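Local coordinates for arylamine n-acetyltransferase (Mycobacterium smegmatis, PDB 1W5R), which catalyses the transfer of an acetyl group to arylamines, although this crystallised form carries an engineered substitution that probably affects the catalytic triad, at residues 136-141 with 155-160; 92-97 with 180-185; 40-45 with 256-261. The protein carries 1 engineered substitution. All blocks are in the same frame, centred on the assembly; numbering follows the deposited sequence.

Contact 1. Residues 136-141 with 155-160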
ATOM      1  N   GLN A 136      -6.634  -5.992 -14.700  1.00  8.31           N
ATOM      2  CA  GLN A 136      -7.812  -5.249 -15.148  1.00  8.38           C
ATOM      3  C   GLN A 136      -8.818  -6.135 -15.898  1.00  7.86           C
ATOM      4  O   GLN A 136      -9.667  -5.630 -16.630  1.00  8.08           O
ATOM      5  CB  GLN A 136      -7.393  -4.033 -15.997  1.00  8.99           C
ATOM      6  CG  GLN A 136      -8.470  -2.950 -16.162  1.00  8.99           C
ATOM      7  CD  GLN A 136      -8.994  -2.411 -14.838  1.00  9.92           C
ATOM      8  OE1 GLN A 136     -10.195  -2.555 -14.509  1.00 13.51           O
ATOM      9  NE2 GLN A 136      -8.117  -1.811 -14.072  1.00 10.49           N
ATOM     10  N   THR A 137      -8.727  -7.447 -15.703  1.00  7.81           N
ATOM     11  CA  THR A 137      -9.635  -8.358 -16.416  1.00  8.10           C
ATOM     12  C   THR A 137     -11.084  -8.174 -15.970  1.00  8.63           C
ATOM     13  O   THR A 137     -11.354  -7.790 -14.810  1.00  9.44           O
ATOM     14  CB  THR A 137      -9.225  -9.829 -16.223  1.00  8.22           C
ATOM     15  OG1 THR A 137      -9.703 -10.604 -17.336  1.00  9.28           O
ATOM     16  CG2 THR A 137      -9.730 -10.402 -14.894  1.00  9.45           C
ATOM     17  N   LEU A 138     -12.012  -8.453 -16.881  1.00  9.24           N
ATOM     18  CA  LEU A 138     -13.440  -8.462 -16.534  1.00  9.11           C
ATOM     19  C   LEU A 138     -13.739  -9.410 -15.385  1.00  9.59           C
ATOM     20  O   LEU A 138     -13.254 -10.538 -15.364  1.00  9.96           O
ATOM     21  CB  LEU A 138     -14.286  -8.885 -17.725  1.00  9.57           C
ATOM     22  CG  LEU A 138     -14.737  -7.803 -18.706  1.00 10.93           C
ATOM     23  CD1 LEU A 138     -15.333  -8.422 -19.956  1.00 12.90           C
ATOM     24  CD2 LEU A 138     -15.763  -6.874 -18.066  1.00 11.14           C
ATOM     25  N   THR A 139     -14.547  -8.930 -14.434  1.00  9.59           N
ATOM     26  CA  THR A 139     -14.898  -9.716 -13.257  1.00 10.02           C
ATOM     27  C   THR A 139     -16.355 -10.169 -13.271  1.00 10.63           C
ATOM     28  O   THR A 139     -16.838 -10.783 -12.305  1.00 11.13           O
ATOM     29  CB  THR A 139     -14.600  -8.932 -11.972  1.00  9.81           C
ATOM     30  OG1 THR A 139     -15.399  -7.740 -11.939  1.00 10.56           O
ATOM     31  CG2 THR A 139     -13.086  -8.590 -11.897  1.00  9.92           C
ATOM     32  N   SER A 140     -17.025  -9.888 -14.385  1.00 11.37           N
ATOM     33  CA  SER A 140     -18.359 -10.417 -14.684  1.00 12.13           C
ATOM     34  C   SER A 140     -18.378 -10.744 -16.158  1.00 12.80           C
ATOM     35  O   SER A 140     -17.644 -10.136 -16.930  1.00 12.98           O
ATOM     36  CB  SER A 140     -19.445  -9.344 -14.464  1.00 12.73           C
ATOM     37  OG  SER A 140     -19.413  -8.811 -13.164  1.00 13.45           O
ATOM     38  N   PRO A 141     -19.272 -11.659 -16.578  1.00 13.13           N
ATOM     39  CA  PRO A 141     -19.590 -11.708 -17.992  1.00 13.76           C
ATOM     40  C   PRO A 141     -20.383 -10.447 -18.333  1.00 13.63           C
ATOM     41  O   PRO A 141     -21.134  -9.950 -17.480  1.00 14.79           O
ATOM     42  CB  PRO A 141     -20.499 -12.940 -18.106  1.00 13.72           C
ATOM     43  CG  PRO A 141     -21.102 -13.103 -16.774  1.00 14.61           C
ATOM     44  CD  PRO A 141     -20.075 -12.611 -15.782  1.00 13.35           C
ATOM     45  N   GLU A 155     -15.650  -2.178 -11.723  1.00 13.20           N
ATOM     46  CA  GLU A 155     -15.884  -0.913 -12.443  1.00 13.16           C
ATOM     47  C   GLU A 155     -16.843  -1.131 -13.602  1.00 12.32           C
ATOM     48  O   GLU A 155     -17.009  -2.257 -14.075  1.00 11.31           O
ATOM     49  CB  GLU A 155     -14.574  -0.343 -13.031  1.00 14.52           C
ATOM     50  CG  GLU A 155     -13.404  -0.279 -12.096  1.00 15.78           C
ATOM     51  CD  GLU A 155     -12.551  -1.537 -12.129  1.00 17.01           C
ATOM     52  OE1 GLU A 155     -13.057  -2.622 -12.482  1.00 14.99           O
ATOM     53  OE2 GLU A 155     -11.374  -1.438 -11.752  1.00 20.38           O
ATOM     54  N   PRO A 156     -17.470  -0.047 -14.083  1.00 11.37           N
ATOM     55  CA  PRO A 156     -18.196  -0.144 -15.344  1.00 11.55           C
ATOM     56  C   PRO A 156     -17.271  -0.449 -16.535  1.00 11.11           C
ATOM     57  O   PRO A 156     -16.130   0.035 -16.585  1.00 10.74           O
ATOM     58  CB  PRO A 156     -18.807   1.248 -15.520  1.00 12.18           C
ATOM     59  CG  PRO A 156     -18.682   1.922 -14.205  1.00 13.12           C
ATOM     60  CD  PRO A 156     -17.582   1.287 -13.449  1.00 11.97           C
ATOM     61  N   TYR A 157     -17.769  -1.253 -17.467  1.00 10.61           N
ATOM     62  CA  TYR A 157     -17.079  -1.512 -18.740  1.00 10.86           C
ATOM     63  C   TYR A 157     -18.005  -1.162 -19.895  1.00 11.60           C
ATOM     64  O   TYR A 157     -19.213  -1.012 -19.703  1.00 12.72           O
ATOM     65  CB  TYR A 157     -16.638  -2.980 -18.872  1.00 10.36           C
ATOM     66  CG  TYR A 157     -15.394  -3.370 -18.095  1.00  9.57           C
ATOM     67  CD1 TYR A 157     -15.337  -3.260 -16.701  1.00  9.12           C
ATOM     68  CD2 TYR A 157     -14.274  -3.885 -18.760  1.00  9.73           C
ATOM     69  CE1 TYR A 157     -14.192  -3.632 -15.981  1.00  8.90           C
ATOM     70  CE2 TYR A 157     -13.131  -4.280 -18.050  1.00  9.45           C
ATOM     71  CZ  TYR A 157     -13.097  -4.138 -16.671  1.00  9.37           C
ATOM     72  OH  TYR A 157     -11.985  -4.523 -15.963  1.00  9.31           O
ATOM     73  N   ARG A 158     -17.446  -1.039 -21.096  1.00 11.18           N
ATOM     74  CA  ARG A 158     -18.247  -0.702 -22.278  1.00 12.01           C
ATOM     75  C   ARG A 158     -17.640  -1.294 -23.549  1.00 12.31           C
ATOM     76  O   ARG A 158     -16.420  -1.183 -23.783  1.00 12.64           O
ATOM     77  CB  ARG A 158     -18.372   0.819 -22.431  1.00 12.09           C
ATOM     78  CG  ARG A 158     -19.337   1.248 -23.526  1.00 13.58           C
ATOM     79  CD  ARG A 158     -19.328   2.747 -23.735  1.00 16.04           C
ATOM     80  NE  ARG A 158     -20.306   3.146 -24.748  1.00 16.92           N
ATOM     81  CZ  ARG A 158     -20.166   4.184 -25.570  1.00 19.18           C
ATOM     82  NH1 ARG A 158     -19.096   4.957 -25.513  1.00 20.77           N
ATOM     83  NH2 ARG A 158     -21.111   4.444 -26.462  1.00 21.55           N
ATOM     84  N   LEU A 159     -18.495  -1.906 -24.370  1.00 12.80           N
ATOM     85  CA  LEU A 159     -18.109  -2.305 -25.718  1.00 12.71           C
ATOM     86  C   LEU A 159     -18.600  -1.262 -26.704  1.00 13.40           C
ATOM     87  O   LEU A 159     -19.729  -0.776 -26.609  1.00 13.62           O
ATOM     88  CB  LEU A 159     -18.695  -3.669 -26.090  1.00 12.65           C
ATOM     89  CG  LEU A 159     -18.054  -4.887 -25.424  1.00 12.75           C
ATOM     90  CD1 LEU A 159     -18.950  -6.121 -25.548  1.00 14.17           C
ATOM     91  CD2 LEU A 159     -16.664  -5.162 -26.012  1.00 12.94           C
ATOM     92  N   THR A 160     -17.734  -0.891 -27.631  1.00 13.69           N
ATOM     93  CA  THR A 160     -18.128  -0.093 -28.794  1.00 14.37           C
ATOM     94  C   THR A 160     -17.632  -0.831 -30.029  1.00 14.76           C
ATOM     95  O   THR A 160     -16.782  -1.725 -29.928  1.00 14.21           O
ATOM     96  CB  THR A 160     -17.547   1.330 -28.750  1.00 14.76           C
ATOM     97  OG1 THR A 160     -16.127   1.277 -28.553  1.00 14.93           O
ATOM     98  CG2 THR A 160     -18.177   2.139 -27.623  1.00 14.37           C
TER

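Contact 2. Residues 92-97 with 180-185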
ATOM      1  N   GLU A  92     -17.390 -19.733 -28.281  1.00 15.46           N
ATOM      2  CA  GLU A  92     -16.479 -19.412 -29.379  1.00 15.24           C
ATOM      3  C   GLU A  92     -15.253 -18.709 -28.808  1.00 13.99           C
ATOM      4  O   GLU A  92     -15.377 -17.898 -27.877  1.00 13.42           O
ATOM      5  CB  GLU A  92     -17.170 -18.560 -30.438  1.00 16.19           C
ATOM      6  CG  GLU A  92     -18.282 -19.345 -31.147  1.00 19.67           C
ATOM      7  CD  GLU A  92     -19.084 -18.531 -32.138  1.00 25.22           C
ATOM      8  OE1 GLU A  92     -19.175 -17.293 -31.987  1.00 27.73           O
ATOM      9  OE2 GLU A  92     -19.644 -19.148 -33.075  1.00 28.84           O
ATOM     10  N   ARG A  93     -14.078 -19.064 -29.329  1.00 13.24           N
ATOM     11  CA  ARG A  93     -12.828 -18.419 -28.936  1.00 12.49           C
ATOM     12  C   ARG A  93     -12.493 -17.284 -29.876  1.00 11.82           C
ATOM     13  O   ARG A  93     -12.416 -17.462 -31.094  1.00 12.53           O
ATOM     14  CB  ARG A  93     -11.660 -19.414 -28.907  1.00 12.20           C
ATOM     15  CG  ARG A  93     -11.660 -20.400 -27.737  1.00 12.39           C
ATOM     16  CD  ARG A  93     -12.754 -21.473 -27.863  1.00 13.72           C
ATOM     17  NE  ARG A  93     -12.518 -22.548 -26.911  1.00 15.14           N
ATOM     18  CZ  ARG A  93     -13.304 -23.608 -26.742  1.00 14.08           C
ATOM     19  NH1 ARG A  93     -14.410 -23.755 -27.476  1.00 15.18           N
ATOM     20  NH2 ARG A  93     -12.981 -24.524 -25.842  1.00 13.77           N
ATOM     21  N   LEU A  94     -12.309 -16.093 -29.320  1.00 10.85           N
ATOM     22  CA  LEU A  94     -11.975 -14.943 -30.141  1.00 10.72           C
ATOM     23  C   LEU A  94     -10.551 -14.485 -29.864  1.00 10.26           C
ATOM     24  O   LEU A  94     -10.000 -14.779 -28.792  1.00  9.98           O
ATOM     25  CB  LEU A  94     -12.940 -13.791 -29.848  1.00 11.29           C
ATOM     26  CG  LEU A  94     -14.443 -14.124 -29.869  1.00 11.13           C
ATOM     27  CD1 LEU A  94     -15.282 -12.876 -29.611  1.00 12.05           C
ATOM     28  CD2 LEU A  94     -14.859 -14.761 -31.193  1.00 12.31           C
ATOM     29  N   SER A  95      -9.983 -13.771 -30.827  1.00  9.73           N
ATOM     30  CA  SER A  95      -8.679 -13.131 -30.665  1.00 10.38           C
ATOM     31  C   SER A  95      -8.799 -11.613 -30.700  1.00 10.38           C
ATOM     32  O   SER A  95      -9.745 -11.060 -31.281  1.00 10.19           O
ATOM     33  CB  SER A  95      -7.703 -13.598 -31.759  1.00 11.15           C
ATOM     34  OG  SER A  95      -8.163 -13.192 -33.035  1.00 13.30           O
ATOM     35  N   GLY A  96      -7.830 -10.944 -30.078  1.00 10.45           N
ATOM     36  CA  GLY A  96      -7.815  -9.494 -30.064  1.00 10.41           C
ATOM     37  C   GLY A  96      -6.425  -8.884 -29.969  1.00  9.82           C
ATOM     38  O   GLY A  96      -5.421  -9.592 -29.797  1.00  9.48           O
ATOM     39  N   ARG A  97      -6.384  -7.565 -30.084  1.00  9.89           N
ATOM     40  CA  ARG A  97      -5.157  -6.774 -30.096  1.00 10.12           C
ATOM     41  C   ARG A  97      -5.216  -5.843 -28.894  1.00  9.93           C
ATOM     42  O   ARG A  97      -6.245  -5.190 -28.667  1.00 10.24           O
ATOM     43  CB  ARG A  97      -5.092  -5.915 -31.366  1.00 10.30           C
ATOM     44  CG  ARG A  97      -5.253  -6.703 -32.670  1.00 10.51           C
ATOM     45  CD  ARG A  97      -5.161  -5.780 -33.874  1.00 10.82           C
ATOM     46  NE  ARG A  97      -5.558  -6.475 -35.094  1.00 11.76           N
ATOM     47  CZ  ARG A  97      -4.728  -7.209 -35.840  1.00 10.55           C
ATOM     48  NH1 ARG A  97      -3.446  -7.321 -35.521  1.00 10.27           N
ATOM     49  NH2 ARG A  97      -5.184  -7.809 -36.924  1.00 11.46           N
ATOM     50  N   TYR A 180      -8.644  -3.486 -25.201  1.00 10.13           N
ATOM     51  CA  TYR A 180      -8.266  -4.223 -26.391  1.00 10.29           C
ATOM     52  C   TYR A 180      -9.366  -4.145 -27.425  1.00 10.18           C
ATOM     53  O   TYR A 180     -10.505  -3.781 -27.105  1.00 10.45           O
ATOM     54  CB  TYR A 180      -7.930  -5.677 -26.049  1.00  9.87           C
ATOM     55  CG  TYR A 180      -8.987  -6.442 -25.271  1.00  8.59           C
ATOM     56  CD1 TYR A 180     -10.093  -7.023 -25.909  1.00  8.73           C
ATOM     57  CD2 TYR A 180      -8.872  -6.607 -23.884  1.00  8.49           C
ATOM     58  CE1 TYR A 180     -11.057  -7.753 -25.190  1.00  9.12           C
ATOM     59  CE2 TYR A 180      -9.828  -7.335 -23.159  1.00  8.63           C
ATOM     60  CZ  TYR A 180     -10.928  -7.896 -23.823  1.00  8.39           C
ATOM     61  OH  TYR A 180     -11.859  -8.655 -23.141  1.00  8.99           O
ATOM     62  N   THR A 181      -9.008  -4.472 -28.662  1.00 11.20           N
ATOM     63  CA  THR A 181      -9.956  -4.584 -29.738  1.00 11.97           C
ATOM     64  C   THR A 181     -10.037  -6.047 -30.152  1.00 11.70           C
ATOM     65  O   THR A 181      -9.091  -6.797 -29.967  1.00 12.13           O
ATOM     66  CB  THR A 181      -9.530  -3.730 -30.949  1.00 12.20           C
ATOM     67  OG1 THR A 181      -8.316  -4.250 -31.513  1.00 15.06           O
ATOM     68  CG2 THR A 181      -9.325  -2.267 -30.553  1.00 14.02           C
ATOM     69  N   PHE A 182     -11.176  -6.458 -30.686  1.00 11.85           N
ATOM     70  CA  PHE A 182     -11.341  -7.836 -31.138  1.00 12.15           C
ATOM     71  C   PHE A 182     -12.450  -7.927 -32.168  1.00 12.74           C
ATOM     72  O   PHE A 182     -13.344  -7.071 -32.204  1.00 12.98           O
ATOM     73  CB  PHE A 182     -11.641  -8.764 -29.945  1.00 12.17           C
ATOM     74  CG  PHE A 182     -12.974  -8.503 -29.272  1.00 12.28           C
ATOM     75  CD1 PHE A 182     -14.102  -9.241 -29.618  1.00 12.16           C
ATOM     76  CD2 PHE A 182     -13.088  -7.539 -28.274  1.00 12.21           C
ATOM     77  CE1 PHE A 182     -15.329  -9.019 -28.985  1.00 12.53           C
ATOM     78  CE2 PHE A 182     -14.314  -7.305 -27.645  1.00 11.52           C
ATOM     79  CZ  PHE A 182     -15.432  -8.044 -27.997  1.00 12.65           C
ATOM     80  N   THR A 183     -12.394  -8.962 -33.004  1.00 12.81           N
ATOM     81  CA  THR A 183     -13.521  -9.277 -33.872  1.00 12.69           C
ATOM     82  C   THR A 183     -14.254 -10.506 -33.343  1.00 13.10           C
ATOM     83  O   THR A 183     -13.740 -11.240 -32.489  1.00 12.78           O
ATOM     84  CB  THR A 183     -13.094  -9.515 -35.351  1.00 12.80           C
ATOM     85  OG1 THR A 183     -12.503 -10.822 -35.479  1.00 14.18           O
ATOM     86  CG2 THR A 183     -12.130  -8.434 -35.840  1.00 13.55           C
ATOM     87  N   THR A 184     -15.460 -10.749 -33.856  1.00 13.18           N
ATOM     88  CA  THR A 184     -16.227 -11.890 -33.404  1.00 13.85           C
ATOM     89  C   THR A 184     -16.051 -13.125 -34.302  1.00 14.14           C
ATOM     90  O   THR A 184     -16.830 -14.058 -34.205  1.00 13.75           O
ATOM     91  CB  THR A 184     -17.732 -11.545 -33.242  1.00 14.17           C
ATOM     92  OG1 THR A 184     -18.265 -11.111 -34.502  1.00 15.84           O
ATOM     93  CG2 THR A 184     -17.914 -10.452 -32.191  1.00 14.13           C
ATOM     94  N   GLU A 185     -15.009 -13.133 -35.135  1.00 14.83           N
ATOM     95  CA  GLU A 185     -14.695 -14.321 -35.944  1.00 16.16           C
ATOM     96  C   GLU A 185     -14.138 -15.437 -35.045  1.00 15.52           C
ATOM     97  O   GLU A 185     -13.093 -15.254 -34.409  1.00 14.75           O
ATOM     98  CB  GLU A 185     -13.680 -13.980 -37.031  1.00 16.26           C
ATOM     99  CG  GLU A 185     -13.315 -15.168 -37.927  1.00 18.58           C
ATOM    100  CD  GLU A 185     -12.174 -14.865 -38.888  1.00 20.23           C
ATOM    101  OE1 GLU A 185     -11.772 -13.683 -39.026  1.00 25.20           O
ATOM    102  OE2 GLU A 185     -11.663 -15.831 -39.520  1.00 24.24           O
TER
HETATM  103  O   HOH W   1     -11.767 -13.326 -33.108  1.00 12.28           O
HETATM  104  O   HOH W   2     -10.088 -10.738 -34.017  1.00 13.93           O

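Contact 3. Residues 40-45 with 256-261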
ATOM      1  N   PRO A  40      -4.381 -17.160 -10.388  1.00  9.65           N
ATOM      2  CA  PRO A  40      -3.786 -15.882 -10.743  1.00  9.19           C
ATOM      3  C   PRO A  40      -3.312 -15.806 -12.195  1.00  8.47           C
ATOM      4  O   PRO A  40      -3.032 -16.830 -12.828  1.00  8.82           O
ATOM      5  CB  PRO A  40      -2.600 -15.790  -9.782  1.00  9.25           C
ATOM      6  CG  PRO A  40      -2.158 -17.227  -9.622  1.00 11.37           C
ATOM      7  CD  PRO A  40      -3.462 -17.996  -9.588  1.00 10.05           C
ATOM      8  N   PHE A  41      -3.241 -14.585 -12.713  1.00  8.04           N
ATOM      9  CA  PHE A  41      -2.486 -14.319 -13.930  1.00  8.08           C
ATOM     10  C   PHE A  41      -1.001 -14.411 -13.552  1.00  8.41           C
ATOM     11  O   PHE A  41      -0.563 -13.860 -12.539  1.00  8.74           O
ATOM     12  CB  PHE A  41      -2.808 -12.915 -14.453  1.00  8.44           C
ATOM     13  CG  PHE A  41      -2.182 -12.598 -15.770  1.00  7.39           C
ATOM     14  CD1 PHE A  41      -2.949 -12.630 -16.937  1.00  6.83           C
ATOM     15  CD2 PHE A  41      -0.827 -12.249 -15.854  1.00  7.98           C
ATOM     16  CE1 PHE A  41      -2.376 -12.322 -18.181  1.00  7.06           C
ATOM     17  CE2 PHE A  41      -0.237 -11.947 -17.093  1.00  7.92           C
ATOM     18  CZ  PHE A  41      -1.019 -11.992 -18.262  1.00  7.80           C
ATOM     19  N   GLU A  42      -0.226 -15.137 -14.349  1.00  8.17           N
ATOM     20  CA  GLU A  42       1.239 -15.099 -14.202  1.00  8.28           C
ATOM     21  C   GLU A  42       1.894 -15.495 -15.507  1.00  8.14           C
ATOM     22  O   GLU A  42       1.323 -16.245 -16.311  1.00  8.58           O
ATOM     23  CB  GLU A  42       1.750 -16.013 -13.088  1.00  9.32           C
ATOM     24  CG  GLU A  42       1.218 -17.441 -13.212  1.00  9.78           C
ATOM     25  CD  GLU A  42       2.295 -18.495 -13.256  1.00  9.72           C
ATOM     26  OE1 GLU A  42       3.239 -18.345 -14.063  1.00  9.44           O
ATOM     27  OE2 GLU A  42       2.162 -19.494 -12.528  1.00 11.60           O
ATOM     28  N   ASN A  43       3.107 -14.995 -15.704  1.00  8.21           N
ATOM     29  CA  ASN A  43       3.896 -15.350 -16.885  1.00  8.01           C
ATOM     30  C   ASN A  43       5.263 -15.916 -16.498  1.00  8.07           C
ATOM     31  O   ASN A  43       6.242 -15.648 -17.172  1.00  7.86           O
ATOM     32  CB  ASN A  43       4.100 -14.126 -17.785  1.00  8.81           C
ATOM     33  CG  ASN A  43       5.043 -13.122 -17.157  1.00  7.87           C
ATOM     34  OD1 ASN A  43       5.002 -12.922 -15.942  1.00  9.80           O
ATOM     35  ND2 ASN A  43       5.907 -12.503 -17.968  1.00  7.65           N
ATOM     36  N   LEU A  44       5.334 -16.676 -15.413  1.00  8.11           N
ATOM     37  CA  LEU A  44       6.636 -17.215 -15.004  1.00  8.64           C
ATOM     38  C   LEU A  44       7.257 -18.119 -16.078  1.00  8.47           C
ATOM     39  O   LEU A  44       8.479 -18.118 -16.242  1.00  9.15           O
ATOM     40  CB  LEU A  44       6.537 -17.962 -13.684  1.00  8.57           C
ATOM     41  CG  LEU A  44       6.357 -17.027 -12.484  1.00 10.68           C
ATOM     42  CD1 LEU A  44       5.652 -17.775 -11.357  1.00 11.71           C
ATOM     43  CD2 LEU A  44       7.688 -16.420 -12.022  1.00 11.67           C
ATOM     44  N   ASP A  45       6.433 -18.865 -16.820  1.00  9.22           N
ATOM     45  CA  ASP A  45       6.998 -19.735 -17.861  1.00  8.63           C
ATOM     46  C   ASP A  45       7.737 -18.909 -18.933  1.00  9.15           C
ATOM     47  O   ASP A  45       8.937 -19.094 -19.107  1.00  9.56           O
ATOM     48  CB  ASP A  45       5.943 -20.664 -18.479  1.00  9.89           C
ATOM     49  CG  ASP A  45       5.671 -21.900 -17.625  1.00 10.33           C
ATOM     50  OD1 ASP A  45       6.247 -22.039 -16.513  1.00 10.24           O
ATOM     51  OD2 ASP A  45       4.861 -22.750 -18.075  1.00 11.12           O
ATOM     52  N   PHE A 256      -0.036 -14.532  -3.896  1.00 22.38           N
ATOM     53  CA  PHE A 256      -0.683 -14.971  -5.132  1.00 20.69           C
ATOM     54  C   PHE A 256      -0.958 -16.477  -5.218  1.00 20.35           C
ATOM     55  O   PHE A 256      -1.614 -16.949  -6.152  1.00 19.89           O
ATOM     56  CB  PHE A 256       0.109 -14.474  -6.348  1.00 19.30           C
ATOM     57  CG  PHE A 256       0.037 -12.984  -6.548  1.00 16.80           C
ATOM     58  CD1 PHE A 256       1.125 -12.170  -6.241  1.00 15.04           C
ATOM     59  CD2 PHE A 256      -1.120 -12.393  -7.051  1.00 14.32           C
ATOM     60  CE1 PHE A 256       1.066 -10.777  -6.443  1.00 15.05           C
ATOM     61  CE2 PHE A 256      -1.199 -11.022  -7.241  1.00 14.20           C
ATOM     62  CZ  PHE A 256      -0.101 -10.203  -6.946  1.00 14.67           C
ATOM     63  N   GLY A 257      -0.455 -17.232  -4.246  1.00 20.14           N
ATOM     64  CA  GLY A 257      -0.769 -18.659  -4.144  1.00 19.64           C
ATOM     65  C   GLY A 257      -0.165 -19.554  -5.213  1.00 19.44           C
ATOM     66  O   GLY A 257      -0.732 -20.605  -5.537  1.00 19.72           O
ATOM     67  N   ILE A 258       0.982 -19.149  -5.758  1.00 19.03           N
ATOM     68  CA  ILE A 258       1.648 -19.915  -6.815  1.00 18.98           C
ATOM     69  C   ILE A 258       2.753 -20.791  -6.224  1.00 21.23           C
ATOM     70  O   ILE A 258       3.633 -20.303  -5.504  1.00 21.40           O
ATOM     71  CB  ILE A 258       2.236 -18.995  -7.928  1.00 18.25           C
ATOM     72  CG1 ILE A 258       1.111 -18.214  -8.619  1.00 16.72           C
ATOM     73  CG2 ILE A 258       3.044 -19.821  -8.957  1.00 17.36           C
ATOM     74  CD1 ILE A 258       1.611 -17.022  -9.451  1.00 17.27           C
ATOM     75  N   ASP A 259       2.696 -22.079  -6.556  1.00 23.55           N
ATOM     76  CA  ASP A 259       3.700 -23.052  -6.130  1.00 25.93           C
ATOM     77  C   ASP A 259       4.932 -23.000  -7.040  1.00 26.98           C
ATOM     78  O   ASP A 259       4.876 -23.452  -8.187  1.00 27.70           O
ATOM     79  CB  ASP A 259       3.086 -24.459  -6.127  1.00 26.25           C
ATOM     80  CG  ASP A 259       4.099 -25.552  -5.781  1.00 27.58           C
ATOM     81  OD1 ASP A 259       5.131 -25.251  -5.143  1.00 29.32           O
ATOM     82  OD2 ASP A 259       3.850 -26.718  -6.147  1.00 29.81           O
ATOM     83  N   LEU A 260       6.030 -22.452  -6.522  1.00 28.43           N
ATOM     84  CA  LEU A 260       7.290 -22.336  -7.279  1.00 29.64           C
ATOM     85  C   LEU A 260       8.140 -23.614  -7.265  1.00 30.58           C
ATOM     86  O   LEU A 260       9.122 -23.727  -8.009  1.00 30.57           O
ATOM     87  CB  LEU A 260       8.112 -21.141  -6.789  1.00 29.83           C
ATOM     88  CG  LEU A 260       7.587 -19.722  -7.037  1.00 30.16           C
ATOM     89  CD1 LEU A 260       8.500 -18.713  -6.368  1.00 30.68           C
ATOM     90  CD2 LEU A 260       7.459 -19.410  -8.527  1.00 29.73           C
ATOM     91  N   GLY A 261       7.764 -24.568  -6.417  1.00 31.40           N
ATOM     92  CA  GLY A 261       8.351 -25.911  -6.452  1.00 32.38           C
ATOM     93  C   GLY A 261       8.255 -26.516  -7.845  1.00 32.78           C
ATOM     94  O   GLY A 261       9.140 -27.262  -8.267  1.00 33.44           O
TER

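Contact 1. Residues 136-141 with 155-160
Tyr157 and Gln136 make the polar contact here. The phenol hydroxyl of Tyr157 donates to the backbone carbonyl of Gln136, with OH to O at 2.7 Å. This is a short bond. The hydroxyl does not sit on a lone pair: it lies above the carbonyl plane, 50° out of it. The acceptor itself lies close to the ring plane, at the hydroxyl edge of the tyrosine.

The apolar contact is a CH-pi interaction on one face of the same ring. Leu138 CD2 sits 3.5 Å from the centroid of the Tyr157 ring, only 17° off the ring normal. It is shifted toward the rim, and its nearest ring atom is Tyr157 CD2 at 3.4 Å. Tyr157 CG lies anti to the carbonyl carbon (chi1 -78°), which turns the ring toward 136-141.

Charge joins the two segments indirectly. Arg221 forms a salt bridge with Glu155 OE1 and also donates to Thr137 O. Thr137 OG1 bonds instead to the backbone, at Asp130 O and Phe133 N.

Tyr157 begins strand 157-162 of the large antiparallel sheet. Its ring reaches from there to the loop joining strands 127-129 and 142-143. This is buried strand-to-loop packing within the central beta domain of the arylamine N-acetyltransferase fold.

Contact 2. Residues 92-97 with 180-185
Gly96 and Phe182 face each other where two neighbouring antiparallel strands, 90-98 and 175-182, pair in the large sheet of the arylamine N-acetyltransferase fold. They form a non-hydrogen-bonded pair with their CA atoms 4.0 Å apart. The packing is tight here. Gly96 CA comes within 3.0 Å of Thr181 O, a closeness suited to a residue with no side chain. Phe182 CB lies against Ser95 O at 3.3 Å.

The next pair, Arg97 and Thr181, is hydrogen-bonded in both directions. Arg97 N reaches Thr181 O at 2.8 Å, and Thr181 N returns a bond to Arg97 O. On the face that carries Arg97 and Thr181, Arg97 CB lies 3.6 Å from Thr181 OG1. The arginine chain then runs out, extended, to Pro109 O.

On the face of Phe182, Leu94 CD1 meets Phe182 CD1 at 3.8 Å, approaching the ring obliquely. Phe182 CG stands between its backbone N and carbonyl carbon (chi1 66°), which sets the ring beside Leu94. Leu94 CD2 touches Thr184 O and Glu185 O, each at 3.7 Å.

Toward Thr183 and Glu185 the two backbones part, and water takes over from direct backbone bonds. One water donates to Ser95 O and accepts from Thr183 N. Ser95 OG is held from outside the segments by Gln111 and Arg187. Another water accepts from Ser95 N at 2.9 Å and donates to both Thr183 O and Glu185 O.

Contact 3. Residues 40-45 with 256-261
Glu42 OE2, which touches Ile258 CG2 at 3.7 Å, is gripped by two groups from outside the segments: Arg69 NE through a salt bridge and Gly70 N through a hydrogen bond. The other oxygen of the carboxylate turns back on its own segment. Leu44 N donates to Glu42 OE1 at 3.0 Å, almost in line with the CD-OE1 bond. A kink at chi2 (125°) helps to swing the carboxylate round, while Glu42 CB and CG pack on Ile258 CD1.

Ile258 is the apolar centre of the contact. Its CG1 lies 3.6 Å from Pro40 CG. Its CG2, anti to the backbone N, touches Glu42 OE2 and, at 4.1 Å, Leu44 CD1. Pro40 CG also rests on Phe256 O at 3.5 Å. Further along, Leu44 CD1 meets Leu260 CD2 at 3.7 Å, with the side chains crossing at about a right angle.

The contact thus joins the strand-to-helix passage at 40-45 to the loop after helix 245-255, by apolar packing around a buried carboxylate. Its charge is met by arginine and backbone N-H groups, which probably favour the ionised form.

In the fold
Contact 3 starts nearest the N terminus. Its first segment, 40-45, follows helix 25-38, runs through strand 41-42 into helix 44-47, and meets its partner only after helix 245-255. The loop it closes holds both other contacts. Contact 2 closes the next loop, from strand 90-98 to strand 175-182, neighbours in the large sheet. Contact 1 lies inside that loop, between the loop before strand 142-143 and strand 157-162. The three are nested, and none cross. Contacts 1 and 2 touch where Leu159 CD2 packs on Phe182 CE2, at 3.6 Å. Contact 3 sits across the chain's centre, about 24 Å from contact 1, centre to centre, and ties edge strand 41-42 of the five-stranded sheet to segment 256-261.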